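Local coordinates for variant surface glycoprotein MITAT 1.1 (Trypanosoma brucei brucei, PDB 5LY9), which forms a dense coat on the parasite surface and, through serial expression of antigenically distinct versions, lets the trypanosome evade the host immune response, at residues T265-T268 with Q274-L277; Q40-A45 with G70-K75; K299-A302 with G306-A309; T276-V281 with N294-K299. One frame throughout, in Å; residues are numbered along the deposited sequence.

Contact 1: residues T265-T268 with Q274-L277; sequences TNET and QPTL. With NAG (2-acetamido-2-deoxy-beta-D-glucopyranose), chain C.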
loop_
_atom_site.group_PDB
_atom_site.type_symbol
_atom_site.label_atom_id
_atom_site.label_comp_id
_atom_site.label_asym_id
_atom_site.label_seq_id
_atom_site.Cartn_x
_atom_site.Cartn_y
_atom_site.Cartn_z
ATOM N N THR A 265 -3.498 -1.564 -18.932
ATOM C CA THR A 265 -3.642 -2.574 -19.959
ATOM C C THR A 265 -3.653 -1.918 -21.298
ATOM O O THR A 265 -3.864 -0.704 -21.406
ATOM C CB THR A 265 -4.991 -3.339 -19.797
ATOM O OG1 THR A 265 -6.051 -2.414 -19.599
ATOM C CG2 THR A 265 -4.950 -4.239 -18.585
ATOM N N ASN A 266 -3.375 -2.707 -22.314
ATOM C CA ASN A 266 -3.490 -2.258 -23.690
ATOM C C ASN A 266 -4.914 -1.908 -24.062
ATOM O O ASN A 266 -5.889 -2.497 -23.588
ATOM C CB ASN A 266 -2.949 -3.345 -24.610
ATOM C CG ASN A 266 -1.405 -3.486 -24.563
ATOM O OD1 ASN A 266 -0.628 -2.492 -24.658
ATOM N ND2 ASN A 266 -0.953 -4.721 -24.507
ATOM N N GLU A 267 -5.049 -0.921 -24.934
ATOM C CA GLU A 267 -6.363 -0.520 -25.458
ATOM C C GLU A 267 -6.873 -1.605 -26.400
ATOM O O GLU A 267 -6.100 -2.380 -26.962
ATOM C CB GLU A 267 -6.249 0.832 -26.144
ATOM C CG GLU A 267 -5.912 1.881 -25.085
ATOM C CD GLU A 267 -5.672 3.323 -25.593
ATOM O OE1 GLU A 267 -5.533 3.531 -26.823
ATOM O OE2 GLU A 267 -5.450 4.184 -24.717
ATOM N N THR A 268 -8.192 -1.675 -26.494
ATOM C CA THR A 268 -8.952 -2.654 -27.256
ATOM C C THR A 268 -9.943 -1.972 -28.226
ATOM O O THR A 268 -10.167 -0.802 -28.209
ATOM C CB THR A 268 -9.773 -3.585 -26.320
ATOM O OG1 THR A 268 -10.793 -2.817 -25.681
ATOM C CG2 THR A 268 -8.908 -4.189 -25.322
ATOM N N GLN A 274 -9.092 3.368 -30.196
ATOM C CA GLN A 274 -8.069 3.253 -29.166
ATOM C C GLN A 274 -7.528 4.663 -28.972
ATOM O O GLN A 274 -6.830 5.219 -29.849
ATOM C CB GLN A 274 -7.013 2.257 -29.634
ATOM C CG GLN A 274 -7.518 0.828 -29.820
ATOM C CD GLN A 274 -6.443 -0.127 -30.197
ATOM O OE1 GLN A 274 -5.276 0.153 -30.038
ATOM N NE2 GLN A 274 -6.827 -1.267 -30.684
ATOM N N PRO A 275 -7.917 5.317 -27.859
ATOM C CA PRO A 275 -7.710 6.789 -27.879
ATOM C C PRO A 275 -6.254 7.221 -27.889
ATOM O O PRO A 275 -5.940 8.259 -28.521
ATOM C CB PRO A 275 -8.452 7.329 -26.633
ATOM C CG PRO A 275 -8.905 6.128 -25.927
ATOM C CD PRO A 275 -8.818 4.904 -26.757
ATOM N N THR A 276 -5.367 6.398 -27.332
ATOM C CA THR A 276 -3.953 6.767 -27.272
ATOM C C THR A 276 -3.401 6.582 -28.683
ATOM O O THR A 276 -2.646 7.396 -29.177
ATOM C CB THR A 276 -3.199 5.893 -26.279
ATOM O OG1 THR A 276 -3.795 6.075 -24.986
ATOM C CG2 THR A 276 -1.724 6.220 -26.265
ATOM N N LEU A 277 -3.773 5.467 -29.315
ATOM C CA LEU A 277 -3.332 5.224 -30.702
ATOM C C LEU A 277 -3.781 6.347 -31.619
ATOM O O LEU A 277 -3.008 6.893 -32.402
ATOM C CB LEU A 277 -3.817 3.833 -31.205
ATOM C CG LEU A 277 -3.078 3.285 -32.419
ATOM C CD1 LEU A 277 -1.637 3.009 -32.072
ATOM C CD2 LEU A 277 -3.810 2.059 -32.953
HETATM C C1 NAG C . 0.445 -5.035 -24.526
HETATM C C2 NAG C . 0.903 -6.086 -23.526
HETATM C C3 NAG C . 2.313 -6.502 -23.754
HETATM C C4 NAG C . 2.429 -6.968 -25.212
HETATM C C5 NAG C . 1.973 -5.860 -26.149
HETATM C C6 NAG C . 1.973 -6.223 -27.640
HETATM C C7 NAG C . -0.131 -6.042 -21.315
HETATM C C8 NAG C . -0.188 -5.447 -19.934
HETATM N N2 NAG C . 0.777 -5.563 -22.170
HETATM O O3 NAG C . 2.633 -7.586 -22.892
HETATM O O4 NAG C . 3.810 -7.228 -25.446
HETATM O O5 NAG C . 0.639 -5.546 -25.843
HETATM O O6 NAG C . 1.294 -7.475 -27.828
HETATM O O7 NAG C . -0.903 -6.911 -21.653
#
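The flat carboxylate of Glu267 is sandwiched: the Pro275 ring lies over one face, with Pro275 CD 3.7 Å from Glu267 CD, while the Tyr71 ring and the methylene chain of Lys75 lie toward the other. Its oxygen rim points at Thr276. There Glu267 OE1 takes the backbone N-H through its syn lone pair, at 2.9 Å from Thr276 N with an N-H...O angle of 151°, and Glu267 OE2 receives the hydroxyl of Thr276 OG1 at 2.5 Å, again on the syn side but 23° out of the carboxylate plane. Two bonds to a single residue fix the rotation of the group. They are possible because Glu267 is extended beyond CG, and because Thr276 OG1 sits beside its own backbone N (chi1 -60°), presenting both donors together. Nearer the backbone, Glu267 CB packs 3.8 Å from Gln274 CB, and Gln274 CG reaches 3.5 Å from Thr268 O; the Gln274 amide is held by Gly269 O. Asn266 takes its side chain elsewhere, joined through ND2 to C1 of the first N-acetylglucosamine at 1.4 Å, and the Tyr71 hydroxyl bonds Glu267 N. Gln274 is at the N-cap position of helix 275-285, so the arrangement is that of a loop carboxylate docked on a first-turn N-H of a helix, directly after the asparagine of an Asn-X-Thr glycosylation sequon.

Contact 2: residues Q40-A45 with G70-K75; sequences QKIKAA and GYFARK. With NAG (2-acetamido-2-deoxy-beta-D-glucopyranose), chain C; NAG (2-acetamido-2-deoxy-beta-D-glucopyranose), chain B.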
loop_
_atom_site.group_PDB
_atom_site.type_symbol
_atom_site.label_atom_id
_atom_site.label_comp_id
_atom_site.label_asym_id
_atom_site.label_seq_id
_atom_site.Cartn_x
_atom_site.Cartn_y
_atom_site.Cartn_z
ATOM N N GLN A 40 5.500 -2.730 -16.639
ATOM C CA GLN A 40 6.737 -3.339 -17.159
ATOM C C GLN A 40 6.651 -4.013 -18.474
ATOM O O GLN A 40 7.566 -3.834 -19.285
ATOM C CB GLN A 40 7.435 -4.256 -16.173
ATOM C CG GLN A 40 7.907 -3.555 -14.890
ATOM C CD GLN A 40 8.378 -4.600 -13.889
ATOM O OE1 GLN A 40 7.630 -5.541 -13.558
ATOM N NE2 GLN A 40 9.622 -4.464 -13.426
ATOM N N LYS A 41 5.597 -4.793 -18.673
ATOM C CA LYS A 41 5.401 -5.484 -19.929
ATOM C C LYS A 41 5.223 -4.465 -21.058
ATOM O O LYS A 41 5.675 -4.707 -22.174
ATOM C CB LYS A 41 4.156 -6.356 -19.852
ATOM C CG LYS A 41 4.390 -7.564 -18.963
ATOM C CD LYS A 41 3.131 -8.426 -18.923
ATOM C CE LYS A 41 3.370 -9.616 -17.996
ATOM N NZ LYS A 41 2.120 -10.371 -17.822
ATOM N N ILE A 42 4.518 -3.367 -20.788
ATOM C CA ILE A 42 4.314 -2.334 -21.809
ATOM C C ILE A 42 5.589 -1.569 -22.056
ATOM O O ILE A 42 5.892 -1.219 -23.245
ATOM C CB ILE A 42 3.123 -1.421 -21.459
ATOM C CG1 ILE A 42 1.822 -2.238 -21.380
ATOM C CG2 ILE A 42 2.844 -0.384 -22.514
ATOM C CD1 ILE A 42 0.724 -1.445 -20.749
ATOM N N LYS A 43 6.358 -1.314 -21.023
ATOM C CA LYS A 43 7.719 -0.771 -21.219
ATOM C C LYS A 43 8.559 -1.691 -22.050
ATOM O O LYS A 43 9.297 -1.214 -22.938
ATOM C CB LYS A 43 8.394 -0.442 -19.884
ATOM C CG LYS A 43 9.768 0.132 -19.959
ATOM C CD LYS A 43 9.920 1.463 -20.674
ATOM C CE LYS A 43 9.288 2.654 -19.959
ATOM N NZ LYS A 43 9.183 3.976 -20.683
ATOM N N ALA A 44 8.493 -3.006 -21.771
ATOM C CA ALA A 44 9.285 -3.929 -22.593
ATOM C C ALA A 44 8.878 -3.830 -24.072
ATOM O O ALA A 44 9.718 -3.837 -24.964
ATOM C CB ALA A 44 9.149 -5.331 -22.092
ATOM N N ALA A 45 7.598 -3.683 -24.343
ATOM C CA ALA A 45 7.139 -3.562 -25.712
ATOM C C ALA A 45 7.648 -2.268 -26.363
ATOM O O ALA A 45 8.086 -2.283 -27.535
ATOM C CB ALA A 45 5.638 -3.655 -25.787
ATOM N N GLY A 70 5.484 4.756 -29.948
ATOM C CA GLY A 70 4.868 5.914 -29.251
ATOM C C GLY A 70 3.704 5.521 -28.405
ATOM O O GLY A 70 3.546 6.050 -27.276
ATOM N N TYR A 71 2.878 4.586 -28.910
ATOM C CA TYR A 71 1.755 4.075 -28.174
ATOM C C TYR A 71 2.156 3.361 -26.904
ATOM O O TYR A 71 1.663 3.649 -25.802
ATOM C CB TYR A 71 0.898 3.218 -29.075
ATOM C CG TYR A 71 -0.064 2.363 -28.392
ATOM C CD1 TYR A 71 -1.328 2.792 -28.112
ATOM C CD2 TYR A 71 0.308 1.098 -28.026
ATOM C CE1 TYR A 71 -2.179 2.008 -27.412
ATOM C CE2 TYR A 71 -0.499 0.311 -27.322
ATOM C CZ TYR A 71 -1.787 0.744 -27.029
ATOM O OH TYR A 71 -2.672 -0.140 -26.375
ATOM N N PHE A 72 3.072 2.445 -27.039
ATOM C CA PHE A 72 3.507 1.735 -25.837
ATOM C C PHE A 72 4.165 2.679 -24.835
ATOM O O PHE A 72 3.943 2.560 -23.628
ATOM C CB PHE A 72 4.510 0.603 -26.193
ATOM C CG PHE A 72 3.887 -0.536 -26.965
ATOM C CD1 PHE A 72 2.774 -1.180 -26.497
ATOM C CD2 PHE A 72 4.464 -0.999 -28.136
ATOM C CE1 PHE A 72 2.154 -2.250 -27.198
ATOM C CE2 PHE A 72 3.859 -2.028 -28.874
ATOM C CZ PHE A 72 2.721 -2.633 -28.413
ATOM N N ALA A 73 4.967 3.611 -25.309
ATOM C CA ALA A 73 5.511 4.644 -24.413
ATOM C C ALA A 73 4.441 5.418 -23.663
ATOM O O ALA A 73 4.512 5.510 -22.429
ATOM C CB ALA A 73 6.390 5.589 -25.168
ATOM N N ARG A 74 3.456 5.938 -24.353
ATOM C CA ARG A 74 2.370 6.637 -23.631
ATOM C C ARG A 74 1.736 5.740 -22.616
ATOM O O ARG A 74 1.406 6.178 -21.513
ATOM C CB ARG A 74 1.276 7.232 -24.554
ATOM C CG ARG A 74 1.713 8.494 -25.238
ATOM C CD ARG A 74 0.507 9.341 -25.628
ATOM N NE ARG A 74 0.913 10.555 -26.288
ATOM C CZ ARG A 74 0.090 11.393 -26.874
ATOM N NH1 ARG A 74 -1.240 11.198 -26.857
ATOM N NH2 ARG A 74 0.583 12.448 -27.475
ATOM N N LYS A 75 1.501 4.492 -22.988
ATOM C CA LYS A 75 0.765 3.607 -22.118
ATOM C C LYS A 75 1.558 3.221 -20.883
ATOM O O LYS A 75 0.987 3.168 -19.791
ATOM C CB LYS A 75 0.279 2.380 -22.829
ATOM C CG LYS A 75 -0.863 2.724 -23.806
ATOM C CD LYS A 75 -2.202 3.115 -23.123
ATOM C CE LYS A 75 -2.845 1.942 -22.423
ATOM N NZ LYS A 75 -3.851 2.232 -21.393
HETATM C C1 NAG C . 0.445 -5.035 -24.526
HETATM C C2 NAG C . 0.903 -6.086 -23.526
HETATM C C3 NAG C . 2.313 -6.502 -23.754
HETATM C C4 NAG C . 2.429 -6.968 -25.212
HETATM C C5 NAG C . 1.973 -5.860 -26.149
HETATM C C6 NAG C . 1.973 -6.223 -27.640
HETATM C C7 NAG C . -0.131 -6.042 -21.315
HETATM C C8 NAG C . -0.188 -5.447 -19.934
HETATM N N2 NAG C . 0.777 -5.563 -22.170
HETATM O O3 NAG C . 2.633 -7.586 -22.892
HETATM O O4 NAG C . 3.810 -7.228 -25.446
HETATM O O5 NAG C . 0.639 -5.546 -25.843
HETATM O O6 NAG C . 1.294 -7.475 -27.828
HETATM O O7 NAG C . -0.903 -6.911 -21.653
HETATM C C1 NAG B . 4.044 -8.533 -25.927
HETATM C C2 NAG B . 5.402 -8.520 -26.560
HETATM C C3 NAG B . 5.880 -9.913 -26.972
HETATM C C4 NAG B . 5.730 -10.905 -25.815
HETATM C C5 NAG B . 4.291 -10.792 -25.328
HETATM C C6 NAG B . 3.926 -11.732 -24.195
HETATM C C7 NAG B . 6.372 -6.726 -27.870
HETATM C C8 NAG B . 6.398 -6.023 -29.182
HETATM N N2 NAG B . 5.486 -7.688 -27.759
HETATM O O3 NAG B . 7.263 -9.907 -27.424
HETATM O O4 NAG B . 6.203 -12.261 -26.145
HETATM O O5 NAG B . 4.041 -9.442 -24.856
HETATM O O6 NAG B . 4.801 -11.462 -23.131
HETATM O O7 NAG B . 7.062 -6.410 -26.932
#
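Ala45 CB stands over the face of the Phe72 ring in a CH-pi contact, 3.6 Å from the centroid and 7° off the ring normal, between two members of the long antiparallel helical hairpin in the N-terminal domain of this A-type VSG. The short segments run at 153° with axes 8.2 Å apart, and the CA atoms come nearest at Ile42 and Phe72. Phe72 has CG beside its backbone N (chi1 -68°), which carries the ring across toward the other helix. Its opposite face is backed by Tyr71 CD2, offset toward the rim, so the ring is clamped between its own helix and the facing one. Ile42, a turn before Ala45, uses one branch: CG2 reaches 3.3 Å from Phe72 O and also packs 3.8 Å from Lys75 CB, while the end of Lys75 bends away to weak hydrogen bonds with Thr265 O and Leu262 O. No hydrogen bond joins the segments, and the interface is buried and largely apolar.

Outside this shell, Arg74 makes a salt bridge to Asp348 of the second subunit, and Gln40 bonds Glu81 and Lys84 of that subunit, so the hairpin also borders the dimer interface. The Asn266 glycan runs along the other flank: its first sugar has N2 3.6 Å from Ile42 CG1 and C6 3.7 Å from Phe72 CZ, while O7 of the second comes to 3.1 Å from Ala45 CA.

Contact 3: residues K299-A302 with G306-A309; sequences KLEA and GLAA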
loop_
_atom_site.group_PDB
_atom_site.type_symbol
_atom_site.label_atom_id
_atom_site.label_comp_id
_atom_site.label_asym_id
_atom_site.label_seq_id
_atom_site.Cartn_x
_atom_site.Cartn_y
_atom_site.Cartn_z
ATOM N N LYS A 299 -5.592 7.545 -42.064
ATOM C CA LYS A 299 -4.178 7.224 -42.006
ATOM C C LYS A 299 -3.968 5.811 -41.466
ATOM O O LYS A 299 -3.117 5.071 -41.931
ATOM C CB LYS A 299 -3.456 8.218 -41.125
ATOM C CG LYS A 299 -1.982 7.934 -40.998
ATOM C CD LYS A 299 -1.308 8.123 -42.319
ATOM C CE LYS A 299 0.126 8.295 -42.089
ATOM N NZ LYS A 299 0.888 8.463 -43.383
ATOM N N LEU A 300 -4.727 5.429 -40.419
ATOM C CA LEU A 300 -4.619 4.071 -39.891
ATOM C C LEU A 300 -4.935 3.003 -40.942
ATOM O O LEU A 300 -4.286 1.939 -40.967
ATOM C CB LEU A 300 -5.518 3.829 -38.650
ATOM C CG LEU A 300 -5.116 4.619 -37.401
ATOM C CD1 LEU A 300 -6.245 4.698 -36.390
ATOM C CD2 LEU A 300 -3.919 3.938 -36.797
ATOM N N GLU A 301 -5.921 3.271 -41.775
ATOM C CA GLU A 301 -6.285 2.296 -42.849
ATOM C C GLU A 301 -5.148 2.177 -43.860
ATOM O O GLU A 301 -4.835 1.093 -44.363
ATOM C CB GLU A 301 -7.527 2.769 -43.551
ATOM C CG GLU A 301 -8.721 2.553 -42.720
ATOM C CD GLU A 301 -9.937 3.364 -43.134
ATOM O OE1 GLU A 301 -9.864 4.332 -43.923
ATOM O OE2 GLU A 301 -11.018 2.965 -42.631
ATOM N N ALA A 302 -4.546 3.327 -44.190
ATOM C CA ALA A 302 -3.381 3.333 -45.077
ATOM C C ALA A 302 -2.163 2.692 -44.525
ATOM O O ALA A 302 -1.276 2.228 -45.262
ATOM C CB ALA A 302 -3.102 4.776 -45.531
ATOM N N GLY A 306 -6.679 -1.529 -42.587
ATOM C CA GLY A 306 -8.049 -1.590 -42.011
ATOM C C GLY A 306 -7.997 -1.095 -40.556
ATOM O O GLY A 306 -6.950 -0.636 -40.101
ATOM N N LEU A 307 -9.111 -1.155 -39.889
ATOM C CA LEU A 307 -9.244 -0.693 -38.503
ATOM C C LEU A 307 -9.450 -1.814 -37.502
ATOM O O LEU A 307 -9.517 -1.569 -36.297
ATOM C CB LEU A 307 -10.356 0.334 -38.395
ATOM C CG LEU A 307 -10.261 1.643 -39.221
ATOM C CD1 LEU A 307 -11.528 2.520 -39.179
ATOM C CD2 LEU A 307 -9.024 2.431 -38.825
ATOM N N ALA A 308 -9.506 -3.058 -37.940
ATOM C CA ALA A 308 -9.674 -4.126 -36.953
ATOM C C ALA A 308 -8.433 -4.163 -36.057
ATOM O O ALA A 308 -7.296 -3.932 -36.513
ATOM C CB ALA A 308 -9.834 -5.447 -37.658
ATOM N N ALA A 309 -8.633 -4.511 -34.782
ATOM C CA ALA A 309 -7.544 -4.481 -33.821
ATOM C C ALA A 309 -6.398 -5.358 -34.216
ATOM O O ALA A 309 -5.256 -5.003 -33.931
ATOM C CB ALA A 309 -8.019 -4.860 -32.409
#
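Leu300 is the first residue of 299-302 to meet the returning chain. Leu307 CD2 lies closest to Leu300 CB, at 3.8 Å, with the Leu300 CD1 methyl a little farther off. The rest of the Leu300 side chain continues into a buried apolar patch formed with Val281 of helix 275-285 and with Leu271. Glu301 follows and meets the same leucine, at CD2, CG and CD1. Extended beyond CG, it runs across Leu307 at an oblique angle: Glu301 CG is 3.9 Å from both Leu307 CG and Leu307 CD2, and farther out Glu301 OE2 comes to 3.5 Å from Leu307 CD1. One leucine branch is therefore shared between the two helix residues, while the other meets a carboxylate oxygen.

The chain reverses soon after the end of helix 295-304. Gly306 lies 4.3 Å from Glu301, CA to CA, and its phi of 153° and psi of -176° are a conformation open essentially to glycine, because a beta carbon would collide with the preceding carbonyl. The turn brings the backbone near the helix without bonding it, since Glu301 O and Gly306 N stay 3.7 Å apart. Beyond this, the Leu307 backbone hydrogen-bonds Leu271, which ties the returning loop to the one leading into helix 275-285. With no hydrogen bond between its segments, the contact rests on van der Waals packing: Glu301 contributes CG and the side of a carboxylate oxygen, which meets a methyl group and makes no polar bond here.

Contact 4: residues T276-V281 with N294-K299; sequences TLKALV and NAEATK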
loop_
_atom_site.group_PDB
_atom_site.type_symbol
_atom_site.label_atom_id
_atom_site.label_comp_id
_atom_site.label_asym_id
_atom_site.label_seq_id
_atom_site.Cartn_x
_atom_site.Cartn_y
_atom_site.Cartn_z
ATOM N N THR A 276 -5.367 6.398 -27.332
ATOM C CA THR A 276 -3.953 6.767 -27.272
ATOM C C THR A 276 -3.401 6.582 -28.683
ATOM O O THR A 276 -2.646 7.396 -29.177
ATOM C CB THR A 276 -3.199 5.893 -26.279
ATOM O OG1 THR A 276 -3.795 6.075 -24.986
ATOM C CG2 THR A 276 -1.724 6.220 -26.265
ATOM N N LEU A 277 -3.773 5.467 -29.315
ATOM C CA LEU A 277 -3.332 5.224 -30.702
ATOM C C LEU A 277 -3.781 6.347 -31.619
ATOM O O LEU A 277 -3.008 6.893 -32.402
ATOM C CB LEU A 277 -3.817 3.833 -31.205
ATOM C CG LEU A 277 -3.078 3.285 -32.419
ATOM C CD1 LEU A 277 -1.637 3.009 -32.072
ATOM C CD2 LEU A 277 -3.810 2.059 -32.953
ATOM N N LYS A 278 -5.050 6.668 -31.566
ATOM C CA LYS A 278 -5.617 7.638 -32.471
ATOM C C LYS A 278 -4.943 8.990 -32.261
ATOM O O LYS A 278 -4.622 9.693 -33.240
ATOM C CB LYS A 278 -7.156 7.744 -32.201
ATOM C CG LYS A 278 -7.859 8.703 -33.125
ATOM C CD LYS A 278 -9.261 8.982 -32.636
ATOM C CE LYS A 278 -10.001 9.624 -33.777
ATOM N NZ LYS A 278 -11.298 10.175 -33.249
ATOM N N ALA A 279 -4.742 9.358 -30.979
ATOM C CA ALA A 279 -4.116 10.697 -30.664
ATOM C C ALA A 279 -2.708 10.765 -31.187
ATOM O O ALA A 279 -2.263 11.816 -31.691
ATOM C CB ALA A 279 -4.124 10.966 -29.198
ATOM N N LEU A 280 -1.991 9.639 -31.115
ATOM C CA LEU A 280 -0.596 9.643 -31.633
ATOM C C LEU A 280 -0.514 9.722 -33.170
ATOM O O LEU A 280 0.513 10.123 -33.683
ATOM C CB LEU A 280 0.191 8.444 -31.150
ATOM C CG LEU A 280 0.600 8.520 -29.694
ATOM C CD1 LEU A 280 0.934 7.159 -29.181
ATOM C CD2 LEU A 280 1.740 9.494 -29.594
ATOM N N VAL A 281 -1.571 9.316 -33.891
ATOM C CA VAL A 281 -1.578 9.415 -35.304
ATOM C C VAL A 281 -1.473 10.901 -35.647
ATOM O O VAL A 281 -0.691 11.317 -36.501
ATOM C CB VAL A 281 -2.796 8.714 -35.942
ATOM C CG1 VAL A 281 -2.886 9.034 -37.445
ATOM C CG2 VAL A 281 -2.697 7.179 -35.729
ATOM N N ASN A 294 -11.822 12.961 -39.883
ATOM C CA ASN A 294 -11.468 11.560 -39.685
ATOM C C ASN A 294 -10.146 11.204 -40.348
ATOM O O ASN A 294 -9.966 10.089 -40.836
ATOM C CB ASN A 294 -12.567 10.568 -40.135
ATOM C CG ASN A 294 -13.874 10.749 -39.389
ATOM O OD1 ASN A 294 -14.992 10.527 -39.954
ATOM N ND2 ASN A 294 -13.773 11.189 -38.128
ATOM N N ALA A 295 -9.208 12.145 -40.280
ATOM C CA ALA A 295 -7.884 11.952 -40.849
ATOM C C ALA A 295 -7.133 10.800 -40.157
ATOM O O ALA A 295 -6.397 10.037 -40.781
ATOM C CB ALA A 295 -7.088 13.232 -40.762
ATOM N N GLU A 296 -7.379 10.640 -38.875
ATOM C CA GLU A 296 -6.687 9.544 -38.141
ATOM C C GLU A 296 -7.074 8.161 -38.617
ATOM O O GLU A 296 -6.184 7.285 -38.834
ATOM C CB GLU A 296 -6.838 9.662 -36.634
ATOM C CG GLU A 296 -6.249 10.922 -36.057
ATOM C CD GLU A 296 -7.211 12.085 -36.045
ATOM O OE1 GLU A 296 -8.262 12.033 -36.697
ATOM O OE2 GLU A 296 -6.917 13.098 -35.381
ATOM N N ALA A 297 -8.374 7.961 -38.770
ATOM C CA ALA A 297 -8.910 6.711 -39.308
ATOM C C ALA A 297 -8.389 6.387 -40.702
ATOM O O ALA A 297 -7.962 5.244 -40.991
ATOM C CB ALA A 297 -10.441 6.728 -39.318
ATOM N N THR A 298 -8.355 7.402 -41.553
ATOM C CA THR A 298 -7.844 7.252 -42.917
ATOM C C THR A 298 -6.406 6.892 -42.910
ATOM O O THR A 298 -6.018 6.000 -43.627
ATOM C CB THR A 298 -8.016 8.564 -43.676
ATOM O OG1 THR A 298 -9.422 8.809 -43.764
ATOM C CG2 THR A 298 -7.458 8.446 -45.048
ATOM N N LYS A 299 -5.592 7.545 -42.064
ATOM C CA LYS A 299 -4.178 7.224 -42.006
ATOM C C LYS A 299 -3.968 5.811 -41.466
ATOM O O LYS A 299 -3.117 5.071 -41.931
ATOM C CB LYS A 299 -3.456 8.218 -41.125
ATOM C CG LYS A 299 -1.982 7.934 -40.998
ATOM C CD LYS A 299 -1.308 8.123 -42.319
ATOM C CE LYS A 299 0.126 8.295 -42.089
ATOM N NZ LYS A 299 0.888 8.463 -43.383
#
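Lys299 N bonds Ala295 O at 2.9 Å, an ordinary i to i-4 helix bond, and from this turn Lys299 CB meets Val281 CG1 across the contact at 3.8 Å. On the facing helix, Lys278 O accepts a weak bond from Val281 N (3.1 Å) and is also met by Glu296 CG (3.5 Å). No hydrogen bond spans the segments, so what follows is methylene and methyl packing. Lys278 is extended and Glu296 crosses it at about a right angle, with Glu296 CB 3.8 Å from Lys278 CG. Bending at chi2 (88°) folds the carboxylate of Glu296 back beside the lysine chain, yet Lys278 NZ and Glu296 OE1 remain 5.0 Å apart. The opposite charges may attract, but they do not form a contact pair.

One turn further on, Val281 has its CG1 anti to the backbone N (chi1 171°), pointing at the helix surface between Glu296 and Lys299 and lying 3.9 Å from Glu296 CA. Lys299 lends only the base of its chain here; beyond CG it bends away, and its ammonium group bonds Gln63 of helix 62-114.

The short axes cross at 94°, 9.2 Å apart, so helix 295-304 lies nearly perpendicular to helix 275-285. On another side of helix 275-285, Leu280 and Ala279 pack on Arg74, so this helix lies between helix 295-304 and the long helix 62-114, packing on both.

From the N terminus, contact 2 comes first, bringing helix 24-55 and helix 62-114 together across the turn between them. The chain then travels far before contact 1 closes a short loop of five intervening residues at the start of helix 275-285. Contact 4 opens on the stretch where contact 1 ends, sharing Thr276 and Leu277, and spans the connection to helix 295-304; contact 3, sharing Lys299 with it, closes the turn after that helix. The contacts run in series, none nested. Contact 1 touches contact 2 around Tyr71 and the shared sugar, while Leu300 CD2 lies 3.6 Å from Val281 CG2, joining contacts 3 and 4 beside the hairpin.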